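Long-range contacts in manganese-dependent inorganic pyrophosphatase (Methanocaldococcus jannaschii, PDB 2EB0), which catalyses the manganese-dependent hydrolysis of inorganic diphosphate to two phosphates, using two manganese ions in each subunit: residues Pro10-Ile15 / Gly33-Thr39; Val42-Val48 / Gly138-Ser142; Gly107-Thr111 / Ala143-Thr148; Asn200-Asn205 / Lys240-Tyr246. One frame throughout, in Å; residues are numbered along the deposited sequence.

In the fold
Contacts 1, 2 and 3 lie in the DHH part of the chain, contact 4 in the DHHA2 domain. Contacts 2 and 3 are buried, contacts 1 and 4 partly buried. Contacts 1 and 3, each centred about 9 Å from the centre of the chain, share a manganese ion; carboxylates and hydroxyls at helix starts gather there, with apolar packing beside them in contact 3. Contact 2, about 17 Å out, is almost wholly apolar; it shares helix 37-45 with contact 1 and helix 134-148 with contact 3, so these two helices tie the three together. Contact 4 pairs aromatic rings with a lysine and waters. It touches contact 1 through Asn36 and Met201, where the two domains meet.

Contact 1. Residues Pro10-Ile15 / Gly33-Thr39. With MN (manganese (II) ion), chain F; MN (manganese (II) ion), chain E.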
loop_
_atom_site.group_PDB
_atom_site.type_symbol
_atom_site.label_atom_id
_atom_site.label_comp_id
_atom_site.label_asym_id
_atom_site.label_seq_id
_atom_site.Cartn_x
_atom_site.Cartn_y
_atom_site.Cartn_z
ATOM N N PRO B 10 19.368 -4.713 8.683
ATOM C CA PRO B 10 19.278 -3.295 8.328
ATOM C C PRO B 10 20.405 -2.704 7.487
ATOM O O PRO B 10 21.582 -2.982 7.705
ATOM C CB PRO B 10 19.176 -2.613 9.689
ATOM C CG PRO B 10 20.023 -3.496 10.557
ATOM C CD PRO B 10 19.550 -4.869 10.140
ATOM N N ASP B 11 20.028 -1.902 6.501
ATOM C CA ASP B 11 21.017 -1.215 5.686
ATOM C C ASP B 11 20.907 0.238 6.127
ATOM O O ASP B 11 20.095 0.567 7.000
ATOM C CB ASP B 11 20.713 -1.339 4.197
ATOM C CG ASP B 11 19.277 -1.031 3.873
ATOM O OD1 ASP B 11 18.626 -0.293 4.645
ATOM O OD2 ASP B 11 18.801 -1.524 2.830
ATOM N N THR B 12 21.712 1.103 5.527
ATOM C CA THR B 12 21.709 2.508 5.885
ATOM C C THR B 12 20.358 3.189 5.722
ATOM O O THR B 12 19.997 4.023 6.549
ATOM C CB THR B 12 22.758 3.272 5.072
ATOM O OG1 THR B 12 24.054 2.788 5.428
ATOM C CG2 THR B 12 22.676 4.775 5.351
ATOM N N ASP B 13 19.621 2.845 4.666
ATOM C CA ASP B 13 18.311 3.461 4.444
ATOM C C ASP B 13 17.410 3.149 5.633
ATOM O O ASP B 13 16.790 4.042 6.193
ATOM C CB ASP B 13 17.652 2.937 3.156
ATOM C CG ASP B 13 16.423 3.752 2.752
ATOM O OD1 ASP B 13 15.570 3.227 2.013
ATOM O OD2 ASP B 13 16.300 4.924 3.159
ATOM N N SER B 14 17.354 1.875 6.016
ATOM C CA SER B 14 16.545 1.429 7.144
ATOM C C SER B 14 16.887 2.137 8.458
ATOM O O SER B 14 15.997 2.464 9.241
ATOM C CB SER B 14 16.710 -0.082 7.346
ATOM O OG SER B 14 15.669 -0.806 6.711
ATOM N N ILE B 15 18.178 2.353 8.700
ATOM C CA ILE B 15 18.642 2.993 9.926
ATOM C C ILE B 15 18.364 4.489 9.917
ATOM O O ILE B 15 17.729 5.003 10.834
ATOM C CB ILE B 15 20.155 2.732 10.136
ATOM C CG1 ILE B 15 20.387 1.230 10.347
ATOM C CG2 ILE B 15 20.689 3.532 11.317
ATOM C CD1 ILE B 15 19.733 0.669 11.600
ATOM N N GLY B 33 18.170 -5.500 13.599
ATOM C CA GLY B 33 19.385 -6.282 13.420
ATOM C C GLY B 33 20.654 -5.471 13.622
ATOM O O GLY B 33 20.594 -4.296 13.978
ATOM N N ASP B 34 21.807 -6.093 13.398
ATOM C CA ASP B 34 23.079 -5.402 13.571
ATOM C C ASP B 34 23.383 -4.480 12.403
ATOM O O ASP B 34 22.984 -4.742 11.275
ATOM C CB ASP B 34 24.218 -6.404 13.751
ATOM C CG ASP B 34 24.231 -7.021 15.132
ATOM O OD1 ASP B 34 24.230 -6.259 16.122
ATOM O OD2 ASP B 34 24.245 -8.267 15.230
ATOM N N ILE B 35 24.091 -3.394 12.695
ATOM C CA ILE B 35 24.456 -2.397 11.691
ATOM C C ILE B 35 25.661 -2.850 10.863
ATOM O O ILE B 35 26.595 -3.445 11.395
ATOM C CB ILE B 35 24.771 -1.059 12.387
ATOM C CG1 ILE B 35 25.422 -0.080 11.422
ATOM C CG2 ILE B 35 25.680 -1.302 13.553
ATOM C CD1 ILE B 35 25.744 1.251 12.062
ATOM N N ASN B 36 25.633 -2.582 9.562
ATOM C CA ASN B 36 26.742 -2.981 8.706
ATOM C C ASN B 36 27.847 -1.920 8.725
ATOM O O ASN B 36 27.654 -0.822 9.249
ATOM C CB ASN B 36 26.258 -3.227 7.268
ATOM C CG ASN B 36 25.757 -1.967 6.591
ATOM O OD1 ASN B 36 26.277 -0.874 6.818
ATOM N ND2 ASN B 36 24.753 -2.116 5.741
ATOM N N PRO B 37 29.026 -2.239 8.159
ATOM C CA PRO B 37 30.148 -1.289 8.128
ATOM C C PRO B 37 29.797 0.078 7.516
ATOM O O PRO B 37 30.206 1.119 8.023
ATOM C CB PRO B 37 31.203 -2.030 7.306
ATOM C CG PRO B 37 30.926 -3.466 7.626
ATOM C CD PRO B 37 29.416 -3.526 7.554
ATOM N N GLU B 38 29.038 0.063 6.429
ATOM C CA GLU B 38 28.653 1.299 5.758
ATOM C C GLU B 38 27.862 2.234 6.666
ATOM O O GLU B 38 28.117 3.433 6.725
ATOM C CB GLU B 38 27.816 0.979 4.522
ATOM C CG GLU B 38 27.221 2.206 3.842
ATOM C CD GLU B 38 26.054 1.856 2.939
ATOM O OE1 GLU B 38 26.260 1.182 1.911
ATOM O OE2 GLU B 38 24.920 2.248 3.267
ATOM N N THR B 39 26.893 1.677 7.373
ATOM C CA THR B 39 26.058 2.462 8.260
ATOM C C THR B 39 26.874 2.975 9.444
ATOM O O THR B 39 26.744 4.137 9.848
ATOM C CB THR B 39 24.866 1.615 8.742
ATOM O OG1 THR B 39 24.268 0.973 7.605
ATOM C CG2 THR B 39 23.831 2.487 9.421
HETATM MN MN MN F . 16.551 -1.376 3.017
HETATM MN MN MN E . 15.614 1.276 1.126
HETATM O O HOH W 1 23.671 -0.386 3.860
#
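Pro10, Thr12 and Thr39 account for most of the surface buried here. The Pro10 ring lies against the backbone at the start of 33-39: CG is 3.3 Å from Asp34 O, and CD packs on the alpha carbon of Gly33, a position where a beta carbon would collide with the ring. Thr12 works through its hydroxyl. OG1 donates to Glu38 OE2, the two side chains crossing at about a right angle; the separation of 2.4 Å is so short that the exact length is doubtful. The same OG1 lies 2.8 Å from Thr39 OG1.

Thr39 divides its branches. With OG1 anti to its carbonyl carbon (chi1 -48°), the hydroxyl stays beside its own backbone N, while CG2 is turned to Ile15, 3.8 Å from CB. Asn36, the N-cap of helix 37-45, accepts from Thr39 twice at OD1: from N, nearly in line with the carbonyl (168°), and from OG1, which stands above the carbonyl plane. Its ND2 donates a hydrogen bond to a water that also accepts from Thr12 N and donates weakly to Glu38 OE2. Glu38 OE1 forms a salt bridge with Lys187, and OE2 is also hydrogen-bonded to Ser146.

Asp11 caps helix 12-25, OD1 accepting from Ser14 N at 2.9 Å, while OD2 binds one manganese ion at 2.3 Å. Asp13 OD1 holds the other ion. The Asn-Pro-Asp-Thr-Asp-Ser run, with the Asp-X-Asp pattern of DHH proteins, is characteristic of family II pyrophosphatases, and here it builds one wall of the dinuclear manganese site completed by His7, Asp66, His88 and Asp147.

Contact 2. Residues Val42-Val48 / Gly138-Ser142; sequences VLRKFGV and GLLLS
Val42 and Phe46 press against Ser142 and Gly138 where helices 37-45 and 134-148 of the DHH domain pack together, the first of them ending in a Schellman motif whose C-prime residue is Gly47. The tight part lies along the Gly138-Ser142 side. Both methyls of Val42 meet Ser142, and CG1 comes within 3.3 Å of Ser142 CB, closer than carbons usually pack. Next to it the Phe46 ring lies flat on the backbone of Gly138, whose CA sits 3.5 Å from the ring centroid and 16° off the normal, a CH-pi contact. Gly138 permits this, since a beta carbon would run into the ring. Phe46 CG stands anti to the carbonyl carbon (chi1 -61°), which carries the ring across to the other helix; Lys45 CG lies over the rim of the opposite face. Leu139, buried, sets CD2 among Val42, Leu43 and Phe46, 3.8 Å from Val42 CG1. With an alanine in place of Phe46, a gap would probably open over Gly138 CA and beside Leu139 CD2, and the ring that touches Phe179 would be lost.

Toward the helix end the fit is looser: Val48, partly exposed, meets Leu139 tip to tip, and Gly47 is exposed at the turn. Back on the tight side, Ser142 OG donates to Gly138 O at 2.6 Å, from the face of the carbonyl opposite to Ser142 N.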
loop_
_atom_site.group_PDB
_atom_site.type_symbol
_atom_site.label_atom_id
_atom_site.label_comp_id
_atom_site.label_asym_id
_atom_site.label_seq_id
_atom_site.Cartn_x
_atom_site.Cartn_y
_atom_site.Cartn_z
ATOM N N VAL B 42 28.640 5.928 8.257
ATOM C CA VAL B 42 27.728 7.057 8.106
ATOM C C VAL B 42 27.292 7.656 9.447
ATOM O O VAL B 42 27.239 8.881 9.597
ATOM C CB VAL B 42 26.485 6.641 7.259
ATOM C CG1 VAL B 42 25.412 7.707 7.310
ATOM C CG2 VAL B 42 26.903 6.417 5.821
ATOM N N LEU B 43 26.992 6.802 10.421
ATOM C CA LEU B 43 26.578 7.281 11.741
ATOM C C LEU B 43 27.713 8.049 12.408
ATOM O O LEU B 43 27.527 9.174 12.883
ATOM C CB LEU B 43 26.177 6.111 12.636
ATOM C CG LEU B 43 24.977 5.280 12.186
ATOM C CD1 LEU B 43 24.700 4.225 13.233
ATOM C CD2 LEU B 43 23.768 6.180 11.984
ATOM N N ARG B 44 28.888 7.433 12.452
ATOM C CA ARG B 44 30.045 8.086 13.044
ATOM C C ARG B 44 30.299 9.426 12.338
ATOM O O ARG B 44 30.586 10.436 12.974
ATOM C CB ARG B 44 31.282 7.194 12.912
ATOM C CG ARG B 44 32.587 7.902 13.267
ATOM C CD ARG B 44 33.796 6.984 13.184
ATOM N NE ARG B 44 33.855 6.038 14.294
ATOM C CZ ARG B 44 33.416 4.785 14.241
ATOM N NH1 ARG B 44 32.879 4.309 13.122
ATOM N NH2 ARG B 44 33.521 4.005 15.312
ATOM N N LYS B 45 30.171 9.428 11.019
ATOM C CA LYS B 45 30.417 10.635 10.246
ATOM C C LYS B 45 29.583 11.828 10.685
ATOM O O LYS B 45 30.108 12.926 10.832
ATOM C CB LYS B 45 30.184 10.366 8.759
ATOM C CG LYS B 45 30.502 11.544 7.859
ATOM C CD LYS B 45 30.530 11.099 6.407
ATOM C CE LYS B 45 31.038 12.194 5.486
ATOM N NZ LYS B 45 30.021 13.239 5.240
ATOM N N PHE B 46 28.289 11.621 10.908
ATOM C CA PHE B 46 27.441 12.733 11.302
ATOM C C PHE B 46 27.163 12.848 12.782
ATOM O O PHE B 46 26.251 13.558 13.186
ATOM C CB PHE B 46 26.134 12.698 10.508
ATOM C CG PHE B 46 26.349 12.809 9.034
ATOM C CD1 PHE B 46 26.378 11.675 8.236
ATOM C CD2 PHE B 46 26.601 14.051 8.451
ATOM C CE1 PHE B 46 26.659 11.772 6.869
ATOM C CE2 PHE B 46 26.880 14.156 7.093
ATOM C CZ PHE B 46 26.909 13.013 6.296
ATOM N N GLY B 47 27.970 12.161 13.585
ATOM C CA GLY B 47 27.812 12.208 15.028
ATOM C C GLY B 47 26.426 11.837 15.505
ATOM O O GLY B 47 25.877 12.484 16.386
ATOM N N VAL B 48 25.865 10.787 14.921
ATOM C CA VAL B 48 24.539 10.310 15.283
ATOM C C VAL B 48 24.637 8.968 16.001
ATOM O O VAL B 48 25.353 8.077 15.565
ATOM C CB VAL B 48 23.646 10.160 14.018
ATOM C CG1 VAL B 48 22.299 9.531 14.384
ATOM C CG2 VAL B 48 23.429 11.540 13.374
ATOM N N GLY B 138 22.441 14.727 6.767
ATOM C CA GLY B 138 23.542 13.903 6.306
ATOM C C GLY B 138 23.158 12.437 6.223
ATOM O O GLY B 138 23.620 11.731 5.329
ATOM N N LEU B 139 22.327 11.966 7.153
ATOM C CA LEU B 139 21.903 10.564 7.136
ATOM C C LEU B 139 20.994 10.289 5.951
ATOM O O LEU B 139 21.122 9.263 5.286
ATOM C CB LEU B 139 21.143 10.180 8.407
ATOM C CG LEU B 139 21.802 10.217 9.783
ATOM C CD1 LEU B 139 20.869 9.495 10.745
ATOM C CD2 LEU B 139 23.176 9.548 9.775
ATOM N N LEU B 140 20.062 11.204 5.702
ATOM C CA LEU B 140 19.138 11.048 4.591
ATOM C C LEU B 140 19.938 11.014 3.304
ATOM O O LEU B 140 19.648 10.230 2.393
ATOM C CB LEU B 140 18.142 12.205 4.549
ATOM C CG LEU B 140 17.128 12.312 5.688
ATOM C CD1 LEU B 140 16.167 13.475 5.384
ATOM C CD2 LEU B 140 16.365 11.000 5.840
ATOM N N LEU B 141 20.945 11.880 3.238
ATOM C CA LEU B 141 21.820 11.966 2.080
ATOM C C LEU B 141 22.521 10.635 1.888
ATOM O O LEU B 141 22.545 10.085 0.793
ATOM C CB LEU B 141 22.870 13.057 2.285
ATOM C CG LEU B 141 23.969 13.099 1.216
ATOM C CD1 LEU B 141 23.355 13.123 -0.174
ATOM C CD2 LEU B 141 24.838 14.333 1.444
ATOM N N SER B 142 23.100 10.127 2.967
ATOM C CA SER B 142 23.813 8.856 2.924
ATOM C C SER B 142 22.874 7.730 2.490
ATOM O O SER B 142 23.245 6.867 1.691
ATOM C CB SER B 142 24.393 8.536 4.302
ATOM O OG SER B 142 25.136 9.635 4.792
#

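Contact 3. Residues Gly107-Thr111 / Ala143-Thr148. With MN (manganese (II) ion), chain E.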
loop_
_atom_site.group_PDB
_atom_site.type_symbol
_atom_site.label_atom_id
_atom_site.label_comp_id
_atom_site.label_asym_id
_atom_site.label_seq_id
_atom_site.Cartn_x
_atom_site.Cartn_y
_atom_site.Cartn_z
ATOM N N GLY B 107 14.276 5.769 -5.247
ATOM C CA GLY B 107 15.500 5.097 -4.856
ATOM C C GLY B 107 15.629 4.710 -3.395
ATOM O O GLY B 107 16.340 3.761 -3.071
ATOM N N SER B 108 14.955 5.429 -2.504
ATOM C CA SER B 108 15.072 5.107 -1.092
ATOM C C SER B 108 13.961 5.685 -0.253
ATOM O O SER B 108 13.285 6.638 -0.658
ATOM C CB SER B 108 16.395 5.632 -0.534
ATOM O OG SER B 108 16.340 7.041 -0.371
ATOM N N THR B 109 13.797 5.113 0.935
ATOM C CA THR B 109 12.787 5.586 1.866
ATOM C C THR B 109 13.169 7.007 2.292
ATOM O O THR B 109 12.300 7.850 2.546
ATOM C CB THR B 109 12.715 4.675 3.101
ATOM O OG1 THR B 109 12.422 3.333 2.681
ATOM C CG2 THR B 109 11.637 5.160 4.060
ATOM N N ALA B 110 14.473 7.267 2.350
ATOM C CA ALA B 110 14.984 8.577 2.737
ATOM C C ALA B 110 14.489 9.656 1.768
ATOM O O ALA B 110 14.141 10.760 2.186
ATOM C CB ALA B 110 16.515 8.549 2.777
ATOM N N THR B 111 14.461 9.329 0.477
ATOM C CA THR B 111 13.987 10.248 -0.547
ATOM C C THR B 111 12.544 10.658 -0.269
ATOM O O THR B 111 12.201 11.836 -0.343
ATOM C CB THR B 111 14.050 9.603 -1.949
ATOM O OG1 THR B 111 15.401 9.250 -2.243
ATOM C CG2 THR B 111 13.555 10.573 -3.027
ATOM N N ALA B 143 21.658 7.750 3.023
ATOM C CA ALA B 143 20.668 6.733 2.699
ATOM C C ALA B 143 20.369 6.735 1.208
ATOM O O ALA B 143 20.310 5.677 0.584
ATOM C CB ALA B 143 19.380 6.974 3.497
ATOM N N ILE B 144 20.182 7.919 0.636
ATOM C CA ILE B 144 19.892 8.019 -0.785
ATOM C C ILE B 144 21.052 7.461 -1.607
ATOM O O ILE B 144 20.853 6.618 -2.481
ATOM C CB ILE B 144 19.599 9.484 -1.197
ATOM C CG1 ILE B 144 18.360 9.989 -0.437
ATOM C CG2 ILE B 144 19.349 9.565 -2.692
ATOM C CD1 ILE B 144 17.878 11.367 -0.843
ATOM N N ILE B 145 22.265 7.917 -1.310
ATOM C CA ILE B 145 23.441 7.452 -2.020
ATOM C C ILE B 145 23.603 5.942 -1.874
ATOM O O ILE B 145 23.922 5.243 -2.836
ATOM C CB ILE B 145 24.717 8.130 -1.492
ATOM C CG1 ILE B 145 24.742 9.594 -1.938
ATOM C CG2 ILE B 145 25.959 7.367 -1.979
ATOM C CD1 ILE B 145 25.780 10.444 -1.229
ATOM N N SER B 146 23.389 5.447 -0.664
ATOM C CA SER B 146 23.536 4.031 -0.396
ATOM C C SER B 146 22.540 3.196 -1.172
ATOM O O SER B 146 22.908 2.238 -1.844
ATOM C CB SER B 146 23.359 3.758 1.097
ATOM O OG SER B 146 23.273 2.361 1.326
ATOM N N ASP B 147 21.272 3.570 -1.083
ATOM C CA ASP B 147 20.222 2.823 -1.755
ATOM C C ASP B 147 20.287 2.840 -3.282
ATOM O O ASP B 147 19.949 1.852 -3.934
ATOM C CB ASP B 147 18.867 3.328 -1.278
ATOM C CG ASP B 147 18.106 2.276 -0.512
ATOM O OD1 ASP B 147 18.738 1.526 0.264
ATOM O OD2 ASP B 147 16.875 2.200 -0.679
ATOM N N THR B 148 20.723 3.955 -3.851
ATOM C CA THR B 148 20.812 4.058 -5.294
ATOM C C THR B 148 22.184 3.632 -5.795
ATOM O O THR B 148 22.402 3.539 -6.998
ATOM C CB THR B 148 20.531 5.499 -5.769
ATOM O OG1 THR B 148 21.491 6.404 -5.198
ATOM C CG2 THR B 148 19.139 5.910 -5.360
HETATM MN MN MN E . 15.614 1.276 1.126
HETATM O O HOH W 2 16.623 1.360 -4.514
#
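Gly107 and Ser108 touch Asp147 where the N-terminus of helix 109-118, with Ser108 at its N-cap position, meets the last turns of helix 134-148 at the manganese site of the DHH fold. Metal binding comes first. Asp147 OD2 holds one manganese ion at 2.4 Å, alongside Asp13, Asp66 and His88. The loop backs this carboxylate closely: Ser108 CB is 3.5 Å from Asp147 CB, and Gly107 O lies 2.9 Å from OD2. These last two are both acceptors, so no hydrogen bond joins them. Gly107 O accepts a hydrogen bond from a water at 2.8 Å, which also donates weakly to Asp147 O.

Apolar packing fills the rest. Ala110 CB and Ala143 CB stand 3.3 Å apart, tighter than ordinary carbon contact. Ile144 has CG1 anti to its carbonyl carbon (chi1 -61°), which lays that branch along Ser108 and Thr111; the Ile144 and Thr111 side chains cross at about a right angle, CD1 lying 3.5 Å from Thr111 OG1. Thr148 CG2 rests on Gly107 CA, where a beta carbon would clash.

No hydrogen bond joins the two segments directly; their hydroxyls bond within a segment or to residues beyond it. Ser108 OG donates to Thr111 OG1, which is also bonded to Asp160. Ile144 O is gripped from opposite faces of its plane, by Thr148 N and by Thr148 OG1 at 2.8 Å.

Contact 4. Residues Asn200-Asn205 / Lys240-Tyr246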
loop_
_atom_site.group_PDB
_atom_site.type_symbol
_atom_site.label_atom_id
_atom_site.label_comp_id
_atom_site.label_asym_id
_atom_site.label_seq_id
_atom_site.Cartn_x
_atom_site.Cartn_y
_atom_site.Cartn_z
ATOM N N ASN B 200 24.759 -13.219 5.385
ATOM C CA ASN B 200 23.770 -12.623 6.270
ATOM C C ASN B 200 23.708 -11.105 6.275
ATOM O O ASN B 200 22.708 -10.526 6.698
ATOM C CB ASN B 200 23.993 -13.124 7.701
ATOM C CG ASN B 200 23.780 -14.620 7.833
ATOM O OD1 ASN B 200 22.831 -15.176 7.277
ATOM N ND2 ASN B 200 24.653 -15.276 8.585
ATOM N N MET B 201 24.765 -10.455 5.804
ATOM C CA MET B 201 24.804 -9.002 5.804
ATOM C C MET B 201 23.587 -8.344 5.163
ATOM O O MET B 201 23.047 -7.382 5.701
ATOM C CB MET B 201 26.074 -8.507 5.108
ATOM C CG MET B 201 26.386 -7.042 5.379
ATOM S SD MET B 201 26.656 -6.704 7.146
ATOM C CE MET B 201 28.330 -7.301 7.332
ATOM N N ASP B 202 23.147 -8.858 4.021
ATOM C CA ASP B 202 22.009 -8.251 3.335
ATOM C C ASP B 202 21.084 -9.280 2.701
ATOM O O ASP B 202 20.756 -9.195 1.523
ATOM C CB ASP B 202 22.528 -7.268 2.276
ATOM C CG ASP B 202 21.416 -6.543 1.549
ATOM O OD1 ASP B 202 20.440 -6.127 2.206
ATOM O OD2 ASP B 202 21.525 -6.374 0.318
ATOM N N PHE B 203 20.651 -10.244 3.503
ATOM C CA PHE B 203 19.772 -11.298 3.026
ATOM C C PHE B 203 18.318 -10.956 3.328
ATOM O O PHE B 203 17.969 -10.651 4.469
ATOM C CB PHE B 203 20.136 -12.619 3.707
ATOM C CG PHE B 203 19.712 -13.827 2.943
ATOM C CD1 PHE B 203 20.600 -14.466 2.084
ATOM C CD2 PHE B 203 18.418 -14.321 3.061
ATOM C CE1 PHE B 203 20.203 -15.582 1.348
ATOM C CE2 PHE B 203 18.010 -15.440 2.327
ATOM C CZ PHE B 203 18.906 -16.071 1.468
ATOM N N LYS B 204 17.473 -11.010 2.303
ATOM C CA LYS B 204 16.052 -10.716 2.462
ATOM C C LYS B 204 15.230 -11.970 2.200
ATOM O O LYS B 204 15.525 -12.734 1.282
ATOM C CB LYS B 204 15.623 -9.615 1.487
ATOM C CG LYS B 204 16.042 -8.222 1.883
ATOM C CD LYS B 204 14.838 -7.411 2.346
ATOM C CE LYS B 204 15.243 -6.018 2.820
ATOM N NZ LYS B 204 15.913 -5.233 1.749
ATOM N N ASN B 205 14.205 -12.181 3.013
ATOM C CA ASN B 205 13.332 -13.339 2.854
ATOM C C ASN B 205 11.984 -12.893 2.323
ATOM O O ASN B 205 11.514 -11.815 2.675
ATOM C CB ASN B 205 13.161 -14.049 4.192
ATOM C CG ASN B 205 14.440 -14.682 4.668
ATOM O OD1 ASN B 205 15.135 -15.342 3.898
ATOM N ND2 ASN B 205 14.763 -14.493 5.941
ATOM N N LYS B 240 21.722 -23.521 4.018
ATOM C CA LYS B 240 20.681 -22.610 4.465
ATOM C C LYS B 240 19.355 -22.995 3.819
ATOM O O LYS B 240 18.303 -22.962 4.460
ATOM C CB LYS B 240 21.041 -21.176 4.076
ATOM C CG LYS B 240 20.042 -20.135 4.536
ATOM C CD LYS B 240 20.521 -18.717 4.194
ATOM C CE LYS B 240 19.541 -17.664 4.694
ATOM N NZ LYS B 240 19.421 -17.702 6.179
ATOM N N LEU B 241 19.422 -23.370 2.546
ATOM C CA LEU B 241 18.238 -23.750 1.787
ATOM C C LEU B 241 17.418 -24.870 2.441
ATOM O O LEU B 241 16.247 -24.675 2.777
ATOM C CB LEU B 241 18.642 -24.172 0.368
ATOM C CG LEU B 241 17.505 -24.679 -0.528
ATOM C CD1 LEU B 241 16.804 -23.503 -1.206
ATOM C CD2 LEU B 241 18.070 -25.632 -1.566
ATOM N N LYS B 242 18.035 -26.037 2.623
ATOM C CA LYS B 242 17.337 -27.178 3.209
ATOM C C LYS B 242 17.025 -27.082 4.705
ATOM O O LYS B 242 15.995 -27.589 5.156
ATOM C CB LYS B 242 18.114 -28.467 2.924
ATOM C CG LYS B 242 19.542 -28.473 3.416
ATOM C CD LYS B 242 20.241 -29.757 3.002
ATOM C CE LYS B 242 21.661 -29.829 3.551
ATOM N NZ LYS B 242 21.678 -29.842 5.041
ATOM N N ASN B 243 17.890 -26.426 5.473
ATOM C CA ASN B 243 17.664 -26.314 6.911
ATOM C C ASN B 243 16.611 -25.298 7.308
ATOM O O ASN B 243 15.964 -25.446 8.343
ATOM C CB ASN B 243 18.971 -25.997 7.635
ATOM C CG ASN B 243 20.020 -27.060 7.414
ATOM O OD1 ASN B 243 19.699 -28.236 7.229
ATOM N ND2 ASN B 243 21.282 -26.660 7.442
ATOM N N GLU B 244 16.432 -24.266 6.494
ATOM C CA GLU B 244 15.439 -23.249 6.807
ATOM C C GLU B 244 14.229 -23.364 5.881
ATOM O O GLU B 244 13.334 -22.520 5.889
ATOM C CB GLU B 244 16.090 -21.870 6.744
ATOM C CG GLU B 244 17.249 -21.756 7.734
ATOM C CD GLU B 244 18.047 -20.475 7.600
ATOM O OE1 GLU B 244 19.155 -20.415 8.171
ATOM O OE2 GLU B 244 17.573 -19.529 6.937
ATOM N N GLY B 245 14.213 -24.437 5.097
ATOM C CA GLY B 245 13.108 -24.708 4.195
ATOM C C GLY B 245 12.815 -23.708 3.094
ATOM O O GLY B 245 11.656 -23.377 2.842
ATOM N N TYR B 246 13.853 -23.219 2.434
ATOM C CA TYR B 246 13.660 -22.278 1.338
ATOM C C TYR B 246 13.327 -23.048 0.067
ATOM O O TYR B 246 13.948 -24.067 -0.228
ATOM C CB TYR B 246 14.930 -21.468 1.074
ATOM C CG TYR B 246 15.218 -20.387 2.075
ATOM C CD1 TYR B 246 15.793 -20.682 3.311
ATOM C CD2 TYR B 246 14.937 -19.052 1.777
ATOM C CE1 TYR B 246 16.084 -19.674 4.224
ATOM C CE2 TYR B 246 15.223 -18.040 2.684
ATOM C CZ TYR B 246 15.797 -18.356 3.901
ATOM O OH TYR B 246 16.096 -17.353 4.788
HETATM O O HOH W 3 21.892 -17.728 7.305
HETATM O O HOH W 4 17.918 -15.069 6.812
#
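Lys240 lays the end of its chain over one face of the Phe203 ring, with CE 3.7 Å from the ring centroid in a CH-pi contact. The ammonium is farther off, NZ being 4.8 Å from the same centroid and 16° from the normal, within cation-pi range. The chain runs extended from CB to CE and bends at its last torsion (chi4 62°), turning NZ toward Glu244. There it forms a salt bridge with OE2 of 2.7 Å, met on the syn side of the carboxylate. Two waters also accept from NZ: one is hydrogen-bonded to Asn200 OD1, the other weakly to Asn205 ND2.

In the DHHA2 domain this joins the end of helix 230-243 and the turn after it to the chain between helix 195-201 and strand 204-208, outermost in the chain's mixed sheet, with Ile249 lying against both Phe203 and Lys240. Tyr246 packs beside Phe203, CE2 to CE2 at 3.8 Å, their planes 85° apart. Its hydroxyl donates to Asn205 OD1, which sits at the edge of the tyrosine ring and in its plane, although the 2.4 Å separation is too short for the exact length to be trusted. Replacing Phe203 with an alanine would probably leave Lys240 CE without its aromatic floor and open a gap beside Tyr246 CE2. Tyr246 also forms a cation-pi contact with Lys212.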